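Local structure of GGDEF and EAL domain-containing protein (Vibrio cholerae O1 str. 2010EL-1786, 6PWK) at residues A[201-206]-A[410-415]; A[212-217]-A[265-270]. The protein binds c-di-GMP and probably acts as a receptor that couples this second messenger to the control of large adhesins in cell adhesion and biofilm formation. All blocks are in the same frame, centred on the assembly; numbering follows the deposited sequence.

Contact 1: A[201-206]-A[410-415]. With C2E (9,9'-[(2R,3R,3aS,5S,7aR,9R,10R,10aS,12S,14aR)-3,5,10,12-tetrahydroxy-5,12-dioxidooctahydro-2H,7H-difuro[3,2-d:3',2'-j][1,3,7,9,2,8]tetraoxadiphosphacyclododecine-2,9-diyl]bis(2-amino-1,9-dihydro-6H-purin-6-one)), chain C.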
ATOM      1  N   THR A 201      28.406   5.638  13.462  1.00 55.79           N
ATOM      2  CA  THR A 201      28.806   6.587  14.488  1.00 55.25           C
ATOM      3  C   THR A 201      27.585   7.395  14.905  1.00 59.08           C
ATOM      4  O   THR A 201      26.642   7.566  14.126  1.00 57.72           O
ATOM      5  CB  THR A 201      29.913   7.527  13.993  1.00 54.75           C
ATOM      6  OG1 THR A 201      29.422   8.307  12.895  1.00 64.91           O
ATOM      7  CG2 THR A 201      31.128   6.730  13.538  1.00 47.85           C
ATOM      8  N   PHE A 202      27.602   7.893  16.140  1.00 61.85           N
ATOM      9  CA  PHE A 202      26.448   8.576  16.703  1.00 63.60           C
ATOM     10  C   PHE A 202      26.865   9.886  17.352  1.00 57.49           C
ATOM     11  O   PHE A 202      27.920   9.972  17.986  1.00 65.86           O
ATOM     12  CB  PHE A 202      25.728   7.694  17.728  1.00 64.32           C
ATOM     13  CG  PHE A 202      25.194   6.416  17.151  1.00 61.15           C
ATOM     14  CD1 PHE A 202      23.952   6.385  16.541  1.00 55.46           C
ATOM     15  CD2 PHE A 202      25.938   5.251  17.212  1.00 57.05           C
ATOM     16  CE1 PHE A 202      23.460   5.214  16.007  1.00 53.42           C
ATOM     17  CE2 PHE A 202      25.450   4.075  16.678  1.00 57.41           C
ATOM     18  CZ  PHE A 202      24.209   4.057  16.075  1.00 56.52           C
ATOM     19  N   ARG A 203      26.024  10.903  17.184  1.00 60.69           N
ATOM     20  CA  ARG A 203      26.211  12.215  17.779  1.00 60.59           C
ATOM     21  C   ARG A 203      25.016  12.539  18.664  1.00 66.39           C
ATOM     22  O   ARG A 203      23.882  12.166  18.355  1.00 71.46           O
ATOM     23  CB  ARG A 203      26.381  13.293  16.700  1.00 44.47           C
ATOM     24  CG  ARG A 203      27.656  13.154  15.884  1.00 53.53           C
ATOM     25  CD  ARG A 203      27.601  13.964  14.595  1.00 58.28           C
ATOM     26  NE  ARG A 203      26.951  15.261  14.770  1.00 58.80           N
ATOM     27  CZ  ARG A 203      25.894  15.664  14.072  1.00 62.17           C
ATOM     28  NH1 ARG A 203      25.369  14.876  13.140  1.00 46.90           N
ATOM     29  NH2 ARG A 203      25.368  16.860  14.296  1.00 62.16           N
ATOM     30  N   TYR A 204      25.276  13.230  19.772  1.00 67.31           N
ATOM     31  CA  TYR A 204      24.244  13.579  20.745  1.00 70.59           C
ATOM     32  C   TYR A 204      24.221  15.095  20.901  1.00 75.21           C
ATOM     33  O   TYR A 204      25.168  15.681  21.437  1.00 84.28           O
ATOM     34  CB  TYR A 204      24.498  12.897  22.090  1.00 65.09           C
ATOM     35  CG  TYR A 204      24.621  11.388  22.019  1.00 73.22           C
ATOM     36  CD1 TYR A 204      25.834  10.783  21.711  1.00 75.47           C
ATOM     37  CD2 TYR A 204      23.530  10.568  22.275  1.00 82.00           C
ATOM     38  CE1 TYR A 204      25.954   9.407  21.648  1.00 82.93           C
ATOM     39  CE2 TYR A 204      23.640   9.189  22.216  1.00 85.09           C
ATOM     40  CZ  TYR A 204      24.854   8.615  21.903  1.00 85.14           C
ATOM     41  OH  TYR A 204      24.967   7.245  21.844  1.00 87.56           O
ATOM     42  N   GLN A 205      23.143  15.727  20.444  1.00 68.68           N
ATOM     43  CA  GLN A 205      22.970  17.171  20.546  1.00 63.65           C
ATOM     44  C   GLN A 205      21.930  17.466  21.619  1.00 66.81           C
ATOM     45  O   GLN A 205      20.789  16.998  21.528  1.00 68.92           O
ATOM     46  CB  GLN A 205      22.549  17.776  19.207  1.00 54.42           C
ATOM     47  CG  GLN A 205      22.628  19.294  19.174  1.00 51.36           C
ATOM     48  CD  GLN A 205      22.187  19.877  17.848  1.00 52.57           C
ATOM     49  OE1 GLN A 205      21.152  19.495  17.301  1.00 61.67           O
ATOM     50  NE2 GLN A 205      22.975  20.805  17.320  1.00 52.43           N
ATOM     51  N   ALA A 206      22.321  18.245  22.622  1.00 71.47           N
ATOM     52  CA  ALA A 206      21.455  18.506  23.761  1.00 65.87           C
ATOM     53  C   ALA A 206      20.481  19.638  23.467  1.00 65.83           C
ATOM     54  O   ALA A 206      20.853  20.672  22.904  1.00 64.24           O
ATOM     55  CB  ALA A 206      22.289  18.843  24.996  1.00 63.72           C
ATOM     56  N   GLN A 410      17.969  24.183  20.636  1.00 57.45           N
ATOM     57  CA  GLN A 410      18.895  23.170  20.153  1.00 60.15           C
ATOM     58  C   GLN A 410      19.607  23.700  18.918  1.00 56.87           C
ATOM     59  O   GLN A 410      19.004  24.396  18.098  1.00 60.61           O
ATOM     60  CB  GLN A 410      18.161  21.857  19.828  1.00 60.14           C
ATOM     61  CG  GLN A 410      19.073  20.687  19.490  1.00 62.04           C
ATOM     62  CD  GLN A 410      18.305  19.410  19.193  1.00 60.80           C
ATOM     63  OE1 GLN A 410      17.100  19.326  19.432  1.00 60.21           O
ATOM     64  NE2 GLN A 410      19.002  18.410  18.666  1.00 55.41           N
ATOM     65  N   GLY A 411      20.882  23.380  18.794  1.00 51.67           N
ATOM     66  CA  GLY A 411      21.652  23.818  17.646  1.00 62.12           C
ATOM     67  C   GLY A 411      23.110  24.012  18.010  1.00 71.92           C
ATOM     68  O   GLY A 411      23.540  23.751  19.131  1.00 73.34           O
ATOM     69  N   PHE A 412      23.867  24.492  17.019  1.00 52.57           N
ATOM     70  CA  PHE A 412      25.308  24.648  17.188  1.00 58.00           C
ATOM     71  C   PHE A 412      25.651  25.787  18.141  1.00 69.12           C
ATOM     72  O   PHE A 412      26.708  25.757  18.782  1.00 75.29           O
ATOM     73  CB  PHE A 412      25.973  24.872  15.829  1.00 54.15           C
ATOM     74  CG  PHE A 412      25.900  23.678  14.915  1.00 64.73           C
ATOM     75  CD1 PHE A 412      25.818  22.395  15.432  1.00 66.44           C
ATOM     76  CD2 PHE A 412      25.913  23.839  13.538  1.00 72.65           C
ATOM     77  CE1 PHE A 412      25.751  21.297  14.595  1.00 69.28           C
ATOM     78  CE2 PHE A 412      25.846  22.743  12.696  1.00 68.28           C
ATOM     79  CZ  PHE A 412      25.764  21.471  13.225  1.00 64.54           C
ATOM     80  N   ILE A 413      24.780  26.793  18.253  1.00 73.36           N
ATOM     81  CA  ILE A 413      25.060  27.900  19.161  1.00 76.65           C
ATOM     82  C   ILE A 413      24.843  27.508  20.617  1.00 79.93           C
ATOM     83  O   ILE A 413      25.451  28.109  21.511  1.00 84.91           O
ATOM     84  CB  ILE A 413      24.216  29.137  18.809  1.00 77.84           C
ATOM     85  CG1 ILE A 413      24.850  30.391  19.416  1.00 66.06           C
ATOM     86  CG2 ILE A 413      22.774  28.963  19.271  1.00 77.55           C
ATOM     87  CD1 ILE A 413      23.868  31.482  19.751  1.00 91.12           C
ATOM     88  N   VAL A 414      23.997  26.508  20.886  1.00 86.07           N
ATOM     89  CA  VAL A 414      23.861  25.978  22.239  1.00 87.02           C
ATOM     90  C   VAL A 414      24.919  24.923  22.530  1.00 91.60           C
ATOM     91  O   VAL A 414      25.057  24.497  23.689  1.00 95.17           O
ATOM     92  CB  VAL A 414      22.430  25.436  22.453  1.00 82.62           C
ATOM     93  CG1 VAL A 414      21.502  25.945  21.357  1.00 75.93           C
ATOM     94  CG2 VAL A 414      22.397  23.912  22.505  1.00 92.66           C
ATOM     95  N   ASP A 415      25.697  24.526  21.521  1.00 96.83           N
ATOM     96  CA  ASP A 415      26.705  23.466  21.602  1.00100.42           C
ATOM     97  C   ASP A 415      26.043  22.113  21.825  1.00104.06           C
ATOM     98  O   ASP A 415      25.392  21.579  20.926  1.00101.11           O
ATOM     99  CB  ASP A 415      27.729  23.746  22.708  1.00104.14           C
ATOM    100  CG  ASP A 415      28.387  25.103  22.565  1.00110.62           C
ATOM    101  OD1 ASP A 415      28.603  25.544  21.418  1.00110.45           O
ATOM    102  OD2 ASP A 415      28.688  25.731  23.603  1.00116.58           O
TER
HETATM  103  P1  C2E C 701      16.767  16.448  11.809  1.00 81.95           P
HETATM  104  O2P C2E C 701      15.721  15.855  12.714  1.00 58.71           O
HETATM  105  O1P C2E C 701      16.283  17.841  11.518  1.00 47.07           O
HETATM  106  O5' C2E C 701      18.194  16.657  12.584  1.00 75.93           O
HETATM  107  C5' C2E C 701      18.777  17.917  12.553  1.00 56.10           C
HETATM  108  C4' C2E C 701      19.819  17.898  11.401  1.00 61.16           C
HETATM  109  O4' C2E C 701      20.336  19.080  11.236  1.00 62.54           O
HETATM  110  C3' C2E C 701      21.029  17.019  11.766  1.00 57.48           C
HETATM  111  O3' C2E C 701      21.711  16.807  10.627  1.00 55.52           O
HETATM  112  C2' C2E C 701      21.836  17.996  12.634  1.00 54.65           C
HETATM  113  O2' C2E C 701      23.244  17.524  12.763  1.00 46.82           O
HETATM  114  C1' C2E C 701      21.830  19.031  11.843  1.00 59.59           C
HETATM  115  N9  C2E C 701      22.046  20.360  12.355  1.00 66.00           N
HETATM  116  C8  C2E C 701      21.870  20.117  13.677  1.00 64.72           C
HETATM  117  N7  C2E C 701      22.034  21.304  14.316  1.00 60.04           N
HETATM  118  C5  C2E C 701      22.290  22.244  13.414  1.00 61.91           C
HETATM  119  C6  C2E C 701      22.558  23.758  13.487  1.00 68.29           C
HETATM  120  O6  C2E C 701      22.575  24.339  14.520  1.00 76.06           O
HETATM  121  N1  C2E C 701      22.801  24.495  12.285  1.00 64.73           N
HETATM  122  C2  C2E C 701      22.796  23.854  10.996  1.00 68.89           C
HETATM  123  N2  C2E C 701      23.036  24.557   9.738  1.00 69.33           N
HETATM  124  N3  C2E C 701      22.535  22.425  10.962  1.00 70.28           N
HETATM  125  C4  C2E C 701      22.286  21.648  12.203  1.00 64.85           C
HETATM  126  P11 C2E C 701      22.033  15.201  10.360  1.00 64.06           P
HETATM  127  O21 C2E C 701      22.989  14.508  11.293  1.00 63.23           O
HETATM  128  O11 C2E C 701      22.678  15.124   9.000  1.00 49.51           O
HETATM  129  O5A C2E C 701      20.509  14.573  10.264  1.00 66.63           O
HETATM  130  C5A C2E C 701      19.865  14.913   9.068  1.00 54.78           C
HETATM  131  C4A C2E C 701      18.557  14.236   8.991  1.00 57.33           C
HETATM  132  O4A C2E C 701      18.738  12.949   8.860  1.00 61.56           O
HETATM  133  C3A C2E C 701      17.687  14.470  10.414  1.00 65.50           C
HETATM  134  O3A C2E C 701      16.866  15.726  10.321  1.00 73.53           O
HETATM  135  C2A C2E C 701      16.957  13.493  10.522  1.00 59.71           C
HETATM  136  O2A C2E C 701      15.646  13.743   9.822  1.00 56.78           O
HETATM  137  C1A C2E C 701      17.773  12.280   9.812  1.00 54.76           C
HETATM  138  N91 C2E C 701      18.404  11.561  10.712  1.00 48.05           N
HETATM  139  C81 C2E C 701      19.572  11.795  11.330  1.00 47.10           C
HETATM  140  N71 C2E C 701      19.774  10.755  12.161  1.00 39.76           N
HETATM  141  C51 C2E C 701      18.751   9.913  12.045  1.00 43.49           C
HETATM  142  C61 C2E C 701      18.434   8.586  12.724  1.00 45.00           C
HETATM  143  O61 C2E C 701      19.199   8.161  13.515  1.00 38.48           O
HETATM  144  N11 C2E C 701      17.238   7.867  12.411  1.00 53.92           N
HETATM  145  C21 C2E C 701      16.315   8.395  11.445  1.00 45.00           C
HETATM  146  N21 C2E C 701      15.099   7.660  11.130  1.00 58.25           N
HETATM  147  N31 C2E C 701      16.628   9.672  10.802  1.00 52.53           N
HETATM  148  C41 C2E C 701      17.881  10.414  11.134  1.00 44.20           C
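One guanine of a bound c-di-GMP lies in the pocket of the EAL domain where Gln205 and Phe412 meet, between strand 200-209 and the turn that follows strand 408-409. Phe412 lays its ring over one face of the base, with C2E C6 3.3 Å above the ring plane and offset toward the rim; a flat apolar side chain suits a purine face. At the base edge the backbone takes over: Phe412 N donates to C2E O6 at 2.8 Å. Gly411 CA lies beside the same O6, where a CB would be crowded, and its backbone angles by themselves call for glycine.

Strand 200-209 and the turn after strand 408-409 belong to the barrel of the EAL fold, and residues from both serve the ligand. Gln205 has CG anti to the backbone N (chi1 -168°) and a chain extended beyond it; its NE2 donates a hydrogen bond to C2E N7 at 3.2 Å. Its other amide atom, OE1, accepts from Gln410 NE2 at 2.8 Å, the two amide planes 85° apart. Gln410 NE2 also bonds to the magnesium ligand Glu218, while its OE1 accepts from Lys355. Next to the base, the side chain of Arg203, bent at chi3, meets the sugar and phosphate: NH2 donates to C2E O2' at 2.7 Å in a nearly straight bond (173°) at the guanidinium edge, and NH1 to the phosphate oxygen C2E O21 at 3.0 Å.

Contact 2: A[212-217]-A[265-270]; sequences GKTFHR and LTDPLA
Arg217 and Leu269 pair as neighbours in parallel strands, their CA atoms 4.9 Å apart, and Arg217 bonds to the residues flanking Leu269: its N donates to Pro268 O at 3.0 Å and its O accepts from Ala270 N at 2.9 Å. Proline suits its place at the entry to the strand, since its carbonyl serves the pairing although it has no N-H to give. On the side of Arg217 and Leu269, Arg217 CB packs on Leu269 CD2 at 3.8 Å. The arginine chain bends at chi3 (-115°), and NH2 lies 2.8 Å from Asp267 OD2, a salt bridge with guanidinium and carboxylate planes 46° apart. Thr214 meets the same carboxylate tip to tip through its methyl, Thr214 CG2 lying 3.3 Å from Asp267 OD2.

Ala270 CB sits over the centre of one face of the His216 ring, 3.6 Å from its centroid and 6° off the normal, a CH-pi contact; the small methyl lets the ring lie close. The ring nitrogens have partners beyond these strands, ND1 with His302 and NE2 with Lys355. Strand 214-225, short strand 228-231, helices 232-241 and 245-261 and parallel strand 269-272 make an elaborated beta-alpha-beta crossover, the unit of the EAL barrel.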
ATOM      1  N   GLY A 212      19.804  26.112  31.463  1.00 96.09           N
ATOM      2  CA  GLY A 212      20.764  25.035  31.368  1.00 88.98           C
ATOM      3  C   GLY A 212      20.200  23.648  31.577  1.00 91.81           C
ATOM      4  O   GLY A 212      20.944  22.669  31.441  1.00 87.95           O
ATOM      5  N   LYS A 213      18.916  23.530  31.909  1.00 94.93           N
ATOM      6  CA  LYS A 213      18.294  22.221  32.060  1.00 94.05           C
ATOM      7  C   LYS A 213      18.223  21.520  30.709  1.00 86.77           C
ATOM      8  O   LYS A 213      17.697  22.072  29.738  1.00 78.08           O
ATOM      9  CB  LYS A 213      16.898  22.369  32.665  1.00101.49           C
ATOM     10  CG  LYS A 213      16.021  21.120  32.599  1.00109.53           C
ATOM     11  CD  LYS A 213      14.991  21.221  31.477  1.00108.73           C
ATOM     12  CE  LYS A 213      13.944  20.121  31.575  1.00 99.77           C
ATOM     13  NZ  LYS A 213      14.542  18.758  31.536  1.00 93.00           N
ATOM     14  N   THR A 214      18.752  20.300  30.648  1.00 87.69           N
ATOM     15  CA  THR A 214      18.781  19.527  29.410  1.00 79.99           C
ATOM     16  C   THR A 214      17.479  18.739  29.287  1.00 79.89           C
ATOM     17  O   THR A 214      17.208  17.837  30.086  1.00 82.00           O
ATOM     18  CB  THR A 214      20.004  18.611  29.371  1.00 79.57           C
ATOM     19  OG1 THR A 214      19.835  17.617  28.352  1.00 80.14           O
ATOM     20  CG2 THR A 214      20.232  17.938  30.722  1.00 90.00           C
ATOM     21  N   PHE A 215      16.664  19.095  28.291  1.00 74.25           N
ATOM     22  CA  PHE A 215      15.421  18.370  28.045  1.00 72.66           C
ATOM     23  C   PHE A 215      15.711  16.953  27.561  1.00 74.60           C
ATOM     24  O   PHE A 215      15.268  15.972  28.169  1.00 75.63           O
ATOM     25  CB  PHE A 215      14.569  19.134  27.027  1.00 68.33           C
ATOM     26  CG  PHE A 215      13.185  18.578  26.854  1.00 64.24           C
ATOM     27  CD1 PHE A 215      12.154  18.980  27.687  1.00 63.98           C
ATOM     28  CD2 PHE A 215      12.911  17.660  25.854  1.00 58.78           C
ATOM     29  CE1 PHE A 215      10.878  18.474  27.531  1.00 64.34           C
ATOM     30  CE2 PHE A 215      11.637  17.149  25.691  1.00 61.72           C
ATOM     31  CZ  PHE A 215      10.619  17.557  26.531  1.00 61.27           C
ATOM     32  N   HIS A 216      16.457  16.832  26.466  1.00 63.75           N
ATOM     33  CA  HIS A 216      16.937  15.541  25.997  1.00 61.18           C
ATOM     34  C   HIS A 216      18.129  15.778  25.081  1.00 58.54           C
ATOM     35  O   HIS A 216      18.477  16.917  24.763  1.00 58.67           O
ATOM     36  CB  HIS A 216      15.831  14.742  25.286  1.00 55.39           C
ATOM     37  CG  HIS A 216      15.288  15.396  24.050  1.00 58.40           C
ATOM     38  ND1 HIS A 216      13.957  15.324  23.699  1.00 59.70           N
ATOM     39  CD2 HIS A 216      15.895  16.108  23.070  1.00 56.38           C
ATOM     40  CE1 HIS A 216      13.765  15.976  22.565  1.00 58.92           C
ATOM     41  NE2 HIS A 216      14.926  16.460  22.161  1.00 54.05           N
ATOM     42  N   ARG A 217      18.750  14.681  24.657  1.00 56.93           N
ATOM     43  CA  ARG A 217      19.802  14.702  23.649  1.00 51.50           C
ATOM     44  C   ARG A 217      19.309  13.949  22.423  1.00 57.15           C
ATOM     45  O   ARG A 217      19.032  12.748  22.501  1.00 56.84           O
ATOM     46  CB  ARG A 217      21.095  14.079  24.179  1.00 57.67           C
ATOM     47  CG  ARG A 217      21.980  15.039  24.951  1.00 68.28           C
ATOM     48  CD  ARG A 217      23.219  14.338  25.477  1.00 72.21           C
ATOM     49  NE  ARG A 217      23.226  14.298  26.934  1.00 89.69           N
ATOM     50  CZ  ARG A 217      23.714  15.266  27.703  1.00100.96           C
ATOM     51  NH1 ARG A 217      24.240  16.352  27.151  1.00109.41           N
ATOM     52  NH2 ARG A 217      23.676  15.150  29.023  1.00 94.51           N
ATOM     53  N   LEU A 265      24.183   7.294  30.133  1.00145.34           N
ATOM     54  CA  LEU A 265      23.492   8.539  29.814  1.00123.51           C
ATOM     55  C   LEU A 265      22.347   8.765  30.795  1.00124.99           C
ATOM     56  O   LEU A 265      21.393   7.981  30.842  1.00125.29           O
ATOM     57  CB  LEU A 265      23.000   8.511  28.372  1.00104.34           C
ATOM     58  CG  LEU A 265      24.171   8.519  27.385  1.00103.29           C
ATOM     59  CD1 LEU A 265      23.692   8.538  25.949  1.00100.91           C
ATOM     60  CD2 LEU A 265      25.079   9.708  27.665  1.00109.84           C
ATOM     61  N   THR A 266      22.448   9.844  31.572  1.00121.98           N
ATOM     62  CA  THR A 266      21.480  10.150  32.617  1.00113.37           C
ATOM     63  C   THR A 266      20.220  10.823  32.088  1.00102.37           C
ATOM     64  O   THR A 266      19.185  10.785  32.763  1.00 90.99           O
ATOM     65  CB  THR A 266      22.124  11.055  33.669  1.00123.54           C
ATOM     66  OG1 THR A 266      22.418  12.330  33.084  1.00122.21           O
ATOM     67  CG2 THR A 266      23.417  10.437  34.181  1.00131.51           C
ATOM     68  N   ASP A 267      20.282  11.431  30.912  1.00103.59           N
ATOM     69  CA  ASP A 267      19.201  12.227  30.358  1.00101.59           C
ATOM     70  C   ASP A 267      18.461  11.463  29.268  1.00 86.18           C
ATOM     71  O   ASP A 267      18.991  10.510  28.690  1.00 81.24           O
ATOM     72  CB  ASP A 267      19.757  13.539  29.790  1.00104.22           C
ATOM     73  CG  ASP A 267      20.309  14.451  30.868  1.00102.53           C
ATOM     74  OD1 ASP A 267      19.595  14.694  31.863  1.00 99.87           O
ATOM     75  OD2 ASP A 267      21.458  14.919  30.722  1.00102.86           O
ATOM     76  N   PRO A 268      17.218  11.849  28.970  1.00 75.92           N
ATOM     77  CA  PRO A 268      16.484  11.181  27.892  1.00 70.21           C
ATOM     78  C   PRO A 268      17.162  11.385  26.546  1.00 67.18           C
ATOM     79  O   PRO A 268      17.849  12.382  26.314  1.00 65.82           O
ATOM     80  CB  PRO A 268      15.104  11.852  27.928  1.00 71.14           C
ATOM     81  CG  PRO A 268      14.991  12.423  29.300  1.00 71.30           C
ATOM     82  CD  PRO A 268      16.380  12.834  29.678  1.00 70.50           C
ATOM     83  N   LEU A 269      16.963  10.419  25.657  1.00 62.53           N
ATOM     84  CA  LEU A 269      17.519  10.455  24.313  1.00 60.93           C
ATOM     85  C   LEU A 269      16.385  10.502  23.298  1.00 62.65           C
ATOM     86  O   LEU A 269      15.422   9.734  23.400  1.00 68.54           O
ATOM     87  CB  LEU A 269      18.414   9.241  24.056  1.00 52.02           C
ATOM     88  CG  LEU A 269      19.675   9.151  24.913  1.00 61.18           C
ATOM     89  CD1 LEU A 269      20.484   7.927  24.525  1.00 68.10           C
ATOM     90  CD2 LEU A 269      20.505  10.418  24.772  1.00 49.87           C
ATOM     91  N   ALA A 270      16.504  11.400  22.325  1.00 52.68           N
ATOM     92  CA  ALA A 270      15.501  11.571  21.283  1.00 52.78           C
ATOM     93  C   ALA A 270      15.947  10.819  20.036  1.00 56.79           C
ATOM     94  O   ALA A 270      16.973  11.158  19.436  1.00 63.43           O
ATOM     95  CB  ALA A 270      15.282  13.052  20.974  1.00 43.76           C
TER

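After the N-terminal helix and the GGDEF domain, the chain enters the barrel sheet along strand 200-209, turns back into antiparallel strand 214-225, then runs through the short strand 228-231 and helices 232-241 and 245-261 before contact 2 closes its loop at 265-270. The remaining strands and helices follow, and only after strand 408-409 does contact 1 close the larger loop on 201-206, so contact 2 nests inside it. Contact 1 joins the first strand of the barrel sheet to the turn after its last, around the ligand, whereas contact 2 sets strand 269-272 beside strand 214-225. Their centres lie about 11 Å apart and they touch: Tyr204 packs on Leu265 and Leu269, and Ala206 on Arg217.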